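Local coordinates for protein heme oxygenase 1 (Synechocystis sp., PDB 1WE1) that cleaves heme b to biliverdin IXalpha with release of iron and carbon monoxide, probably a key step in making the chromophores of the photosynthetic antennae, at residues Val96-Ala100 with Ala101-Tyr105; Ile137-Lys140 with Ile141-Ala145. One frame throughout, in Å; residues are numbered along the deposited sequence.

Contact 1 (Val96-Ala100 with Ala101-Tyr105); sequences VKISA and AGQAY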
loop_
_atom_site.group_PDB
_atom_site.type_symbol
_atom_site.label_atom_id
_atom_site.label_comp_id
_atom_site.label_asym_id
_atom_site.label_seq_id
_atom_site.Cartn_x
_atom_site.Cartn_y
_atom_site.Cartn_z
ATOM N N VAL A 96 16.962 6.604 4.246
ATOM C CA VAL A 96 15.959 5.672 3.766
ATOM C C VAL A 96 16.560 4.606 2.866
ATOM O O VAL A 96 17.435 4.892 2.050
ATOM C CB VAL A 96 14.812 6.406 3.007
ATOM C CG1 VAL A 96 15.283 6.865 1.624
ATOM C CG2 VAL A 96 13.593 5.491 2.909
ATOM N N LYS A 97 16.102 3.372 3.034
ATOM C CA LYS A 97 16.591 2.269 2.218
ATOM C C LYS A 97 15.435 1.335 1.837
ATOM O O LYS A 97 14.341 1.388 2.413
ATOM C CB LYS A 97 17.679 1.481 2.959
ATOM C CG LYS A 97 17.137 0.453 3.926
ATOM C CD LYS A 97 16.453 1.104 5.114
ATOM C CE LYS A 97 15.429 0.165 5.767
ATOM N NZ LYS A 97 16.002 -1.134 6.234
ATOM N N ILE A 98 15.681 0.474 0.863
ATOM C CA ILE A 98 14.661 -0.453 0.415
ATOM C C ILE A 98 15.121 -1.873 0.733
ATOM O O ILE A 98 16.291 -2.190 0.568
ATOM C CB ILE A 98 14.410 -0.264 -1.122
ATOM C CG1 ILE A 98 13.220 -1.105 -1.578
ATOM C CG2 ILE A 98 15.669 -0.625 -1.915
ATOM C CD1 ILE A 98 12.881 -0.877 -3.041
ATOM N N SER A 99 14.212 -2.718 1.213
ATOM C CA SER A 99 14.563 -4.103 1.527
ATOM C C SER A 99 14.451 -4.993 0.275
ATOM O O SER A 99 13.946 -4.561 -0.768
ATOM C CB SER A 99 13.634 -4.651 2.600
ATOM O OG SER A 99 12.373 -4.933 2.033
ATOM N N ALA A 100 14.907 -6.242 0.381
ATOM C CA ALA A 100 14.835 -7.162 -0.753
ATOM C C ALA A 100 13.391 -7.377 -1.203
ATOM O O ALA A 100 13.111 -7.342 -2.391
ATOM C CB ALA A 100 15.486 -8.505 -0.408
ATOM N N ALA A 101 12.476 -7.596 -0.266
ATOM C CA ALA A 101 11.076 -7.804 -0.631
ATOM C C ALA A 101 10.542 -6.547 -1.295
ATOM O O ALA A 101 9.804 -6.611 -2.285
ATOM C CB ALA A 101 10.250 -8.121 0.589
ATOM N N GLY A 102 10.929 -5.400 -0.749
ATOM C CA GLY A 102 10.483 -4.146 -1.314
ATOM C C GLY A 102 10.998 -3.985 -2.728
ATOM O O GLY A 102 10.302 -3.461 -3.589
ATOM N N GLN A 103 12.226 -4.432 -2.973
ATOM C CA GLN A 103 12.810 -4.315 -4.305
ATOM C C GLN A 103 12.071 -5.239 -5.266
ATOM O O GLN A 103 11.798 -4.866 -6.412
ATOM C CB GLN A 103 14.301 -4.668 -4.268
ATOM C CG GLN A 103 15.009 -4.511 -5.610
ATOM C CD GLN A 103 14.983 -3.081 -6.132
ATOM O OE1 GLN A 103 15.610 -2.185 -5.558
ATOM N NE2 GLN A 103 14.254 -2.861 -7.227
ATOM N N ALA A 104 11.748 -6.441 -4.798
ATOM C CA ALA A 104 11.026 -7.395 -5.624
ATOM C C ALA A 104 9.682 -6.763 -6.002
ATOM O O ALA A 104 9.222 -6.879 -7.138
ATOM C CB ALA A 104 10.810 -8.706 -4.859
ATOM N N TYR A 105 9.062 -6.088 -5.041
ATOM C CA TYR A 105 7.792 -5.429 -5.281
ATOM C C TYR A 105 7.972 -4.424 -6.426
ATOM O O TYR A 105 7.290 -4.507 -7.444
ATOM C CB TYR A 105 7.330 -4.704 -4.015
ATOM C CG TYR A 105 5.840 -4.431 -3.950
ATOM C CD1 TYR A 105 5.083 -4.217 -5.112
ATOM C CD2 TYR A 105 5.186 -4.355 -2.720
ATOM C CE1 TYR A 105 3.709 -3.932 -5.041
ATOM C CE2 TYR A 105 3.818 -4.070 -2.638
ATOM C CZ TYR A 105 3.088 -3.857 -3.801
ATOM O OH TYR A 105 1.748 -3.546 -3.704
#

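Contact 2 (Ile137-Lys140 with Ile141-Ala145); sequences ILKK and IAQNA. With HEM (protoporphyrin IX containing Fe), chain H.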
loop_
_atom_site.group_PDB
_atom_site.type_symbol
_atom_site.label_atom_id
_atom_site.label_comp_id
_atom_site.label_asym_id
_atom_site.label_seq_id
_atom_site.Cartn_x
_atom_site.Cartn_y
_atom_site.Cartn_z
ATOM N N ILE A 137 -8.825 3.488 9.839
ATOM C CA ILE A 137 -8.593 2.575 10.947
ATOM C C ILE A 137 -7.111 2.511 11.283
ATOM O O ILE A 137 -6.719 2.688 12.436
ATOM C CB ILE A 137 -9.071 1.152 10.622
ATOM C CG1 ILE A 137 -10.579 1.157 10.360
ATOM C CG2 ILE A 137 -8.730 0.224 11.775
ATOM C CD1 ILE A 137 -11.171 -0.210 10.064
ATOM N N LEU A 138 -6.297 2.264 10.261
ATOM C CA LEU A 138 -4.846 2.162 10.420
ATOM C C LEU A 138 -4.214 3.421 11.020
ATOM O O LEU A 138 -3.263 3.341 11.808
ATOM C CB LEU A 138 -4.202 1.850 9.061
ATOM C CG LEU A 138 -4.702 0.539 8.446
ATOM C CD1 LEU A 138 -4.252 0.427 6.993
ATOM C CD2 LEU A 138 -4.197 -0.637 9.286
ATOM N N LYS A 139 -4.752 4.575 10.640
ATOM C CA LYS A 139 -4.246 5.853 11.109
ATOM C C LYS A 139 -4.396 5.991 12.620
ATOM O O LYS A 139 -3.430 6.313 13.309
ATOM C CB LYS A 139 -4.971 7.003 10.413
ATOM C CG LYS A 139 -4.333 8.343 10.670
ATOM C CD LYS A 139 -5.233 9.499 10.284
ATOM C CE LYS A 139 -4.567 10.822 10.652
ATOM N NZ LYS A 139 -5.516 11.977 10.609
ATOM N N LYS A 140 -5.596 5.744 13.142
ATOM C CA LYS A 140 -5.790 5.858 14.579
ATOM C C LYS A 140 -4.920 4.844 15.328
ATOM O O LYS A 140 -4.227 5.199 16.280
ATOM C CB LYS A 140 -7.269 5.681 14.971
ATOM C CG LYS A 140 -7.501 5.895 16.481
ATOM C CD LYS A 140 -8.963 5.877 16.901
ATOM C CE LYS A 140 -9.692 7.135 16.437
ATOM N NZ LYS A 140 -11.100 7.183 16.933
ATOM N N ILE A 141 -4.942 3.590 14.902
ATOM C CA ILE A 141 -4.127 2.576 15.558
ATOM C C ILE A 141 -2.653 2.985 15.613
ATOM O O ILE A 141 -1.988 2.768 16.615
ATOM C CB ILE A 141 -4.237 1.213 14.844
ATOM C CG1 ILE A 141 -5.623 0.612 15.103
ATOM C CG2 ILE A 141 -3.127 0.283 15.332
ATOM C CD1 ILE A 141 -5.868 -0.713 14.430
ATOM N N ALA A 142 -2.158 3.572 14.530
ATOM C CA ALA A 142 -0.778 4.016 14.457
ATOM C C ALA A 142 -0.584 5.173 15.426
ATOM O O ALA A 142 0.295 5.133 16.293
ATOM C CB ALA A 142 -0.455 4.457 13.049
ATOM N N GLN A 143 -1.409 6.204 15.264
ATOM C CA GLN A 143 -1.378 7.388 16.118
ATOM C C GLN A 143 -1.440 7.045 17.615
ATOM O O GLN A 143 -0.788 7.690 18.433
ATOM C CB GLN A 143 -2.548 8.310 15.781
ATOM C CG GLN A 143 -2.327 9.204 14.575
ATOM C CD GLN A 143 -3.574 10.022 14.211
ATOM O OE1 GLN A 143 -3.497 10.997 13.453
ATOM N NE2 GLN A 143 -4.727 9.615 14.746
ATOM N N ASN A 144 -2.228 6.036 17.973
ATOM C CA ASN A 144 -2.341 5.655 19.372
ATOM C C ASN A 144 -1.149 4.842 19.872
ATOM O O ASN A 144 -0.630 5.092 20.964
ATOM C CB ASN A 144 -3.636 4.869 19.624
ATOM C CG ASN A 144 -4.858 5.778 19.765
ATOM O OD1 ASN A 144 -4.771 6.880 20.326
ATOM N ND2 ASN A 144 -6.006 5.314 19.272
ATOM N N ALA A 145 -0.710 3.887 19.061
ATOM C CA ALA A 145 0.395 3.023 19.431
ATOM C C ALA A 145 1.778 3.676 19.405
ATOM O O ALA A 145 2.732 3.112 19.931
ATOM C CB ALA A 145 0.385 1.802 18.549
HETATM C CHA HEM H . -10.468 -3.320 2.125
HETATM C CHB HEM H . -5.936 -3.855 0.522
HETATM C CHC HEM H . -4.657 -5.067 5.044
HETATM C CHD HEM H . -8.695 -3.030 6.647
HETATM C C1A HEM H . -9.388 -3.488 1.231
HETATM C C2A HEM H . -9.456 -3.472 -0.222
HETATM C C3A HEM H . -8.182 -3.672 -0.676
HETATM C C4A HEM H . -7.327 -3.741 0.519
HETATM C CMA HEM H . -7.694 -3.782 -2.088
HETATM C CAA HEM H . -10.702 -3.213 -1.055
HETATM C CBA HEM H . -11.690 -4.400 -1.164
HETATM C CGA HEM H . -12.833 -4.142 -1.962
HETATM O O1A HEM H . -12.806 -4.631 -3.160
HETATM O O2A HEM H . -13.814 -3.482 -1.568
HETATM C C1B HEM H . -5.173 -4.277 1.623
HETATM C C2B HEM H . -3.782 -4.722 1.551
HETATM C C3B HEM H . -3.402 -5.007 2.831
HETATM C C4B HEM H . -4.589 -4.811 3.662
HETATM C CMB HEM H . -2.975 -4.796 0.280
HETATM C CAB HEM H . -2.035 -5.393 3.361
HETATM C CBB HEM H . -1.508 -6.756 2.839
HETATM C C1C HEM H . -5.598 -4.545 5.896
HETATM C C2C HEM H . -5.487 -4.470 7.345
HETATM C C3C HEM H . -6.714 -4.119 7.778
HETATM C C4C HEM H . -7.468 -3.682 6.624
HETATM C CMC HEM H . -4.220 -4.742 8.133
HETATM C CAC HEM H . -7.243 -4.183 9.212
HETATM C CBC HEM H . -6.982 -2.847 9.963
HETATM C C1D HEM H . -9.566 -2.899 5.538
HETATM C C2D HEM H . -10.943 -2.418 5.630
HETATM C C3D HEM H . -11.425 -2.455 4.361
HETATM C C4D HEM H . -10.354 -3.019 3.501
HETATM C CMD HEM H . -11.585 -2.012 6.918
HETATM C CAD HEM H . -12.772 -2.039 3.820
HETATM C CBD HEM H . -13.782 -3.265 3.696
HETATM C CGD HEM H . -14.937 -2.955 2.940
HETATM O O1D HEM H . -14.837 -2.276 1.850
HETATM O O2D HEM H . -16.078 -3.344 3.323
HETATM N NA HEM H . -8.096 -3.673 1.661
HETATM N NB HEM H . -5.649 -4.327 2.913
HETATM N NC HEM H . -6.822 -4.008 5.460
HETATM N ND HEM H . -9.229 -3.215 4.224
HETATM FE FE HEM H . -7.467 -3.815 3.560
HETATM O O HOH W 1 -6.979 -2.086 3.442
#

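Contact 1 (Val96-Ala100 with Ala101-Tyr105)
Ser99 is the N-cap of helix 100-115: its OG accepts from Gly102 N at 3.2 Å, with an N-H...O angle of 161°. The hydroxyl can reach inward because it sits between its own backbone N and carbonyl carbon (chi1 75°), which turns it back over the first turn, where the backbone N-H groups have no preceding helical carbonyl. The cap is reinforced from helix 182-205: the carboxylate of Glu205 bonds Ser99 OG with OE2 and Ala101 N with OE1. A negative charge at this helix start would be expected to interact favourably with the helix dipole. On the loop side, Asn45 OD1 of helix 36-59 binds Ser99 N, fixing the approach to the cap.

The regular bonding of the helix starts at once. Gln103 N donates to Ser99 O at 2.8 Å, and Ala104 N donates to Ala100 O at 2.9 Å.

Outside this polar core, Ile98, the last residue before the cap, lays its extended CG1-CD1 branch against the backbone of the first turn. CD1 lies 3.6 Å from Gly102 C, and a beta carbon built on Gly102 would lie about 3.2 Å from Ile98 CG1, so the isoleucine packs tightly where glycine carries no side chain. Ile98 also rests on Phe48 and Asn45, joining the loop to helix 36-59, while the Ala101 methyl touches Lys201 and Met202 of helix 182-205. The Gln103 side chain crosses that of Ile98 at about a right angle and bends at chi2 (62°); its NE2 bonds Asp107 one turn on, and its OE1 lies 3.9 Å from Ile98 CD1.

Contact 2 (Ile137-Lys140 with Ile141-Ala145)
Gln143 presents its carbonyl oxygen to a carbon of Lys139 and not to the ammonium: OE1 lies 3.0 Å from Lys139 CE but 3.6 Å from Lys139 NZ. The lysine, CG anti to N (chi1 -170°) and extended from there on, carries NZ past the amide to a salt bridge with Glu157. Gln143 CG turns back toward the preceding turn (chi1 -81°), 3.3 Å from Lys139 O, the same oxygen that accepts from Gln143 N. With an alanine here the amide lying across the lysine methylenes is gone, and Lys139 CE would probably lose that neighbour, its chain being freer to turn about the Glu157 bridge.

One residue on, Lys140 and Asn144 run side by side, with Asn144 ND2 3.2 Å from Lys140 CG on an exposed flank. Ile137 and Ile141 also point the same way, Ile137 CG2 meeting Ile141 CD1 at 4.0 Å, and Ile141 continues onto Phe29 and Leu30 of helix 24-30.

The end nearer the cofactor is apolar. Ile137 CD1 touches the heme methyl CMD at 3.6 Å, and Leu138 CD2 reaches the vinyl carbon CBC at 3.6 Å. Four successive i to i+4 backbone bonds, from Ile141 N to Asn144 N, make this a regular helical segment whose first residues line the heme pocket of heme oxygenase.

Contact 1 comes first along the chain, at the start of helix 100-115; contact 2 follows near the end of helix 120-146, the next helix. Both belong to the all-helical heme oxygenase fold, yet their centres lie about 24 Å apart and their nearest atoms about 13 Å, so they do not touch. A link between the two helices is made by Tyr105 of contact 1, which packs on His123 and Arg127, early in helix 120-146. Their roles differ accordingly: residues 96-105 set the start of a helix away from the annotated sites, whereas residues 137-145 carry Ile137 and Leu138 to the heme, whose iron is bound by His17.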